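Local atomic coordinates of CAIP (Helicobacter cinaedi, PDB entry 5LBH), a protein that is a Dps-like mini-ferritin that binds ferric iron, probably storing it, and acts as an antigen that promotes the differentiation of macrophages into foam cells. Residues A[9-21]-A[66-80]. Numbering follows the deposited sequence.
Sequences KQIQADASVFYVK and PYVTLADMLKAAKIK
The side chain of Lys9 runs over one face of the Tyr67 ring, the two side chains crossing at about a right angle. Its CB sits 3.6 Å from Tyr67 CE2, CD reaches Pro66 CA, CE packs over the ring face in a CH-pi contact, and NZ makes a cation-pi contact 3.7 Å from the ring centroid; a long aliphatic chain ending in a charge suits both. Gln12 grips the backbone of Tyr67: with CG anti to the backbone N (chi1 -172°) and the chain extended, OE1 accepts from Tyr67 N at 3.0 Å while NE2 donates to Tyr67 O at 2.9 Å, a pairing that needs an amide's donor and acceptor. Where helix 70-76 crosses segment 9-21 of helix 4-28 (-100°), small residues permit close approach, Ala13 CB lying 3.8 Å from Ala76 CB. Just past helix 70-76, Lys78 N and Ile79 N both donate to OD1 of buried Asp14, the first at its syn lone pair, the second (2.9 Å) from above the carboxylate plane. Gln10 NE2 joins Asp14 OD2 to Ala76 O, and Tyr102 OH also hydrogen-bonds to Asp14 OD2. The short helix, characteristic of Dps proteins, is thus fixed to the four-helix bundle by side chains bonding to backbone at and beside its ends. Three N-H donors on a buried carboxylate would probably stabilise Asp14 as an anion.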
loop_
_atom_site.group_PDB
_atom_site.type_symbol
_atom_site.label_atom_id
_atom_site.label_comp_id
_atom_site.label_asym_id
_atom_site.label_seq_id
_atom_site.Cartn_x
_atom_site.Cartn_y
_atom_site.Cartn_z
ATOM N N LYS A 9 -33.391 -11.817 16.362
ATOM C CA LYS A 9 -33.891 -12.417 15.117
ATOM C C LYS A 9 -34.905 -11.519 14.434
ATOM O O LYS A 9 -35.053 -11.575 13.209
ATOM C CB LYS A 9 -34.486 -13.814 15.299
ATOM C CG LYS A 9 -34.025 -14.620 16.448
ATOM C CD LYS A 9 -34.393 -16.076 16.238
ATOM C CE LYS A 9 -35.814 -16.208 15.720
ATOM N NZ LYS A 9 -36.100 -17.617 15.310
ATOM N N GLN A 10 -35.607 -10.691 15.198
ATOM C CA GLN A 10 -36.454 -9.686 14.574
ATOM C C GLN A 10 -35.600 -8.706 13.763
ATOM O O GLN A 10 -35.897 -8.417 12.595
ATOM C CB GLN A 10 -37.287 -8.979 15.652
ATOM C CG GLN A 10 -38.216 -7.903 15.115
ATOM C CD GLN A 10 -39.344 -8.479 14.288
ATOM O OE1 GLN A 10 -39.970 -9.463 14.671
ATOM N NE2 GLN A 10 -39.586 -7.890 13.140
ATOM N N ILE A 11 -34.500 -8.222 14.352
ATOM C CA ILE A 11 -33.555 -7.385 13.607
ATOM C C ILE A 11 -33.063 -8.120 12.356
ATOM O O ILE A 11 -32.941 -7.535 11.273
ATOM C CB ILE A 11 -32.373 -6.991 14.516
ATOM C CG1 ILE A 11 -32.847 -6.182 15.739
ATOM C CG2 ILE A 11 -31.327 -6.238 13.713
ATOM C CD1 ILE A 11 -31.863 -5.271 16.310
ATOM N N GLN A 12 -32.768 -9.415 12.493
ATOM C CA GLN A 12 -32.297 -10.206 11.367
ATOM C C GLN A 12 -33.310 -10.200 10.224
ATOM O O GLN A 12 -32.961 -9.924 9.069
ATOM C CB GLN A 12 -32.003 -11.635 11.828
ATOM C CG GLN A 12 -31.333 -12.487 10.772
ATOM C CD GLN A 12 -31.439 -13.974 11.041
ATOM O OE1 GLN A 12 -31.986 -14.395 12.053
ATOM N NE2 GLN A 12 -30.918 -14.778 10.126
ATOM N N ALA A 13 -34.580 -10.492 10.534
ATOM C CA ALA A 13 -35.593 -10.584 9.489
ATOM C C ALA A 13 -35.819 -9.237 8.810
ATOM O O ALA A 13 -35.943 -9.165 7.580
ATOM C CB ALA A 13 -36.898 -11.132 10.066
ATOM N N ASP A 14 -35.892 -8.160 9.591
ATOM C CA ASP A 14 -36.088 -6.855 8.978
ATOM C C ASP A 14 -34.858 -6.418 8.193
ATOM O O ASP A 14 -35.000 -5.710 7.184
ATOM C CB ASP A 14 -36.465 -5.821 10.039
ATOM C CG ASP A 14 -37.840 -6.083 10.657
ATOM O OD1 ASP A 14 -38.839 -6.334 9.928
ATOM O OD2 ASP A 14 -37.916 -6.039 11.899
ATOM N N ALA A 15 -33.647 -6.812 8.636
ATOM C CA ALA A 15 -32.445 -6.496 7.858
ATOM C C ALA A 15 -32.496 -7.148 6.482
ATOM O O ALA A 15 -32.142 -6.518 5.478
ATOM C CB ALA A 15 -31.168 -6.915 8.585
ATOM N N SER A 16 -32.923 -8.414 6.409
ATOM C CA SER A 16 -32.923 -9.074 5.104
ATOM C C SER A 16 -33.949 -8.450 4.167
ATOM O O SER A 16 -33.704 -8.363 2.963
ATOM C CB SER A 16 -33.148 -10.591 5.232
ATOM O OG SER A 16 -34.459 -10.931 5.628
ATOM N N VAL A 17 -35.087 -7.996 4.693
ATOM C CA VAL A 17 -36.071 -7.326 3.844
ATOM C C VAL A 17 -35.573 -5.948 3.429
ATOM O O VAL A 17 -35.693 -5.557 2.268
ATOM C CB VAL A 17 -37.432 -7.265 4.559
ATOM C CG1 VAL A 17 -38.421 -6.388 3.784
ATOM C CG2 VAL A 17 -37.982 -8.693 4.739
ATOM N N PHE A 18 -34.987 -5.197 4.366
ATOM C CA PHE A 18 -34.451 -3.877 4.042
ATOM C C PHE A 18 -33.317 -3.991 3.031
ATOM O O PHE A 18 -33.186 -3.153 2.122
ATOM C CB PHE A 18 -33.964 -3.197 5.321
ATOM C CG PHE A 18 -33.649 -1.745 5.151
ATOM C CD1 PHE A 18 -32.360 -1.264 5.345
ATOM C CD2 PHE A 18 -34.650 -0.847 4.802
ATOM C CE1 PHE A 18 -32.078 0.092 5.186
ATOM C CE2 PHE A 18 -34.369 0.506 4.639
ATOM C CZ PHE A 18 -33.083 0.978 4.831
ATOM N N TYR A 19 -32.504 -5.043 3.166
ATOM C CA TYR A 19 -31.420 -5.286 2.226
ATOM C C TYR A 19 -31.928 -5.305 0.785
ATOM O O TYR A 19 -31.347 -4.661 -0.100
ATOM C CB TYR A 19 -30.739 -6.602 2.601
ATOM C CG TYR A 19 -29.653 -7.067 1.676
ATOM C CD1 TYR A 19 -29.877 -8.124 0.804
ATOM C CD2 TYR A 19 -28.380 -6.487 1.705
ATOM C CE1 TYR A 19 -28.896 -8.570 -0.026
ATOM C CE2 TYR A 19 -27.374 -6.934 0.860
ATOM C CZ TYR A 19 -27.645 -7.974 -0.005
ATOM O OH TYR A 19 -26.679 -8.446 -0.852
ATOM N N VAL A 20 -33.034 -6.012 0.538
ATOM C CA VAL A 20 -33.564 -6.096 -0.818
ATOM C C VAL A 20 -34.270 -4.801 -1.206
ATOM O O VAL A 20 -34.133 -4.331 -2.339
ATOM C CB VAL A 20 -34.484 -7.326 -0.968
ATOM C CG1 VAL A 20 -35.225 -7.274 -2.281
ATOM C CG2 VAL A 20 -33.662 -8.609 -0.921
ATOM N N LYS A 21 -35.021 -4.198 -0.284
ATOM C CA LYS A 21 -35.663 -2.925 -0.596
ATOM C C LYS A 21 -34.644 -1.875 -1.045
ATOM O O LYS A 21 -34.906 -1.093 -1.971
ATOM C CB LYS A 21 -36.431 -2.397 0.608
ATOM C CG LYS A 21 -37.133 -1.105 0.295
ATOM C CD LYS A 21 -37.766 -0.478 1.505
ATOM C CE LYS A 21 -38.996 -1.182 1.992
ATOM N NZ LYS A 21 -39.618 -0.408 3.140
ATOM N N PRO A 66 -30.851 -18.692 14.683
ATOM C CA PRO A 66 -31.504 -17.569 14.006
ATOM C C PRO A 66 -32.382 -18.102 12.883
ATOM O O PRO A 66 -32.447 -19.305 12.630
ATOM C CB PRO A 66 -30.328 -16.738 13.471
ATOM C CG PRO A 66 -29.201 -17.734 13.299
ATOM C CD PRO A 66 -29.469 -18.915 14.213
ATOM N N TYR A 67 -33.049 -17.185 12.191
ATOM C CA TYR A 67 -33.789 -17.590 11.009
ATOM C C TYR A 67 -32.817 -18.072 9.950
ATOM O O TYR A 67 -31.688 -17.587 9.838
ATOM C CB TYR A 67 -34.627 -16.445 10.464
ATOM C CG TYR A 67 -35.731 -16.028 11.389
ATOM C CD1 TYR A 67 -36.728 -16.933 11.768
ATOM C CD2 TYR A 67 -35.814 -14.720 11.849
ATOM C CE1 TYR A 67 -37.763 -16.542 12.610
ATOM C CE2 TYR A 67 -36.844 -14.318 12.682
ATOM C CZ TYR A 67 -37.811 -15.226 13.064
ATOM O OH TYR A 67 -38.825 -14.802 13.901
ATOM N N VAL A 68 -33.256 -19.068 9.185
ATOM C CA VAL A 68 -32.390 -19.697 8.205
ATOM C C VAL A 68 -33.013 -19.816 6.818
ATOM O O VAL A 68 -32.339 -20.241 5.880
ATOM C CB VAL A 68 -31.941 -21.063 8.773
ATOM C CG1 VAL A 68 -32.263 -22.256 7.893
ATOM C CG2 VAL A 68 -30.468 -20.987 9.193
ATOM N N THR A 69 -34.246 -19.355 6.629
ATOM C CA THR A 69 -34.871 -19.366 5.312
ATOM C C THR A 69 -35.568 -18.032 5.087
ATOM O O THR A 69 -36.056 -17.407 6.031
ATOM C CB THR A 69 -35.886 -20.496 5.151
ATOM O OG1 THR A 69 -36.742 -20.522 6.290
ATOM C CG2 THR A 69 -35.160 -21.840 5.050
ATOM N N LEU A 70 -35.605 -17.598 3.825
ATOM C CA LEU A 70 -36.332 -16.386 3.468
ATOM C C LEU A 70 -37.816 -16.522 3.748
ATOM O O LEU A 70 -38.472 -15.530 4.089
ATOM C CB LEU A 70 -36.106 -16.059 1.992
ATOM C CG LEU A 70 -34.744 -15.422 1.742
ATOM C CD1 LEU A 70 -34.540 -15.160 0.262
ATOM C CD2 LEU A 70 -34.607 -14.121 2.548
ATOM N N ALA A 71 -38.365 -17.736 3.621
ATOM C CA ALA A 71 -39.773 -17.924 3.960
ATOM C C ALA A 71 -40.037 -17.521 5.404
ATOM O O ALA A 71 -40.996 -16.795 5.682
ATOM C CB ALA A 71 -40.204 -19.368 3.716
ATOM N N ASP A 72 -39.169 -17.937 6.335
ATOM C CA ASP A 72 -39.355 -17.554 7.737
ATOM C C ASP A 72 -39.090 -16.075 7.971
ATOM O O ASP A 72 -39.803 -15.441 8.758
ATOM C CB ASP A 72 -38.441 -18.377 8.638
ATOM C CG ASP A 72 -38.878 -19.802 8.746
ATOM O OD1 ASP A 72 -40.035 -20.100 8.358
ATOM O OD2 ASP A 72 -38.043 -20.626 9.165
ATOM N N MET A 73 -38.089 -15.502 7.280
ATOM C CA MET A 73 -37.748 -14.097 7.500
ATOM C C MET A 73 -38.838 -13.181 6.973
ATOM O O MET A 73 -39.120 -12.135 7.565
ATOM C CB MET A 73 -36.424 -13.766 6.826
ATOM C CG MET A 73 -35.339 -14.700 7.246
ATOM S SD MET A 73 -33.777 -14.374 6.449
ATOM C CE MET A 73 -32.828 -15.751 7.094
ATOM N N LEU A 74 -39.466 -13.564 5.862
ATOM C CA LEU A 74 -40.565 -12.773 5.327
ATOM C C LEU A 74 -41.737 -12.738 6.292
ATOM O O LEU A 74 -42.387 -11.698 6.452
ATOM C CB LEU A 74 -40.997 -13.333 3.977
ATOM C CG LEU A 74 -40.382 -12.663 2.768
ATOM C CD1 LEU A 74 -40.793 -13.399 1.514
ATOM C CD2 LEU A 74 -40.914 -11.239 2.743
ATOM N N LYS A 75 -42.017 -13.848 6.965
ATOM C CA LYS A 75 -43.165 -13.826 7.855
ATOM C C LYS A 75 -42.855 -13.092 9.160
ATOM O O LYS A 75 -43.759 -12.489 9.750
ATOM C CB LYS A 75 -43.684 -15.255 8.070
ATOM C CG LYS A 75 -44.526 -15.735 6.893
ATOM C CD LYS A 75 -43.727 -15.968 5.638
ATOM C CE LYS A 75 -44.475 -16.017 4.388
ATOM N NZ LYS A 75 -45.047 -14.792 3.949
ATOM N N ALA A 76 -41.586 -13.050 9.585
ATOM C CA ALA A 76 -41.236 -12.308 10.798
ATOM C C ALA A 76 -41.042 -10.816 10.551
ATOM O O ALA A 76 -41.211 -10.017 11.484
ATOM C CB ALA A 76 -39.977 -12.885 11.436
ATOM N N ALA A 77 -40.726 -10.418 9.326
ATOM C CA ALA A 77 -40.347 -9.038 9.076
ATOM C C ALA A 77 -41.528 -8.113 9.320
ATOM O O ALA A 77 -42.659 -8.410 8.931
ATOM C CB ALA A 77 -39.855 -8.879 7.644
ATOM N N LYS A 78 -41.269 -7.001 9.997
ATOM C CA LYS A 78 -42.270 -5.951 10.067
ATOM C C LYS A 78 -42.056 -4.869 9.024
ATOM O O LYS A 78 -43.013 -4.163 8.681
ATOM C CB LYS A 78 -42.295 -5.328 11.463
ATOM C CG LYS A 78 -42.675 -6.338 12.507
ATOM C CD LYS A 78 -43.214 -5.690 13.753
ATOM C CE LYS A 78 -43.721 -6.757 14.714
ATOM N NZ LYS A 78 -44.615 -6.163 15.770
ATOM N N ILE A 79 -40.836 -4.719 8.507
ATOM C CA ILE A 79 -40.604 -3.762 7.436
ATOM C C ILE A 79 -41.300 -4.254 6.179
ATOM O O ILE A 79 -41.186 -5.430 5.812
ATOM C CB ILE A 79 -39.097 -3.549 7.225
ATOM C CG1 ILE A 79 -38.580 -2.659 8.344
ATOM C CG2 ILE A 79 -38.805 -2.892 5.874
ATOM C CD1 ILE A 79 -37.185 -2.334 8.242
ATOM N N LYS A 80 -42.046 -3.363 5.526
ATOM C CA LYS A 80 -42.847 -3.748 4.369
ATOM C C LYS A 80 -41.983 -3.793 3.121
ATOM O O LYS A 80 -41.084 -2.971 2.949
ATOM C CB LYS A 80 -43.998 -2.764 4.152
ATOM C CG LYS A 80 -44.882 -2.529 5.372
ATOM C CD LYS A 80 -45.922 -3.614 5.541
ATOM C CE LYS A 80 -46.840 -3.320 6.738
ATOM N NZ LYS A 80 -47.521 -1.987 6.629
HETATM O O HOH W 1 -39.033 -12.116 14.792
HETATM O O HOH W 2 -41.340 -0.234 5.545
#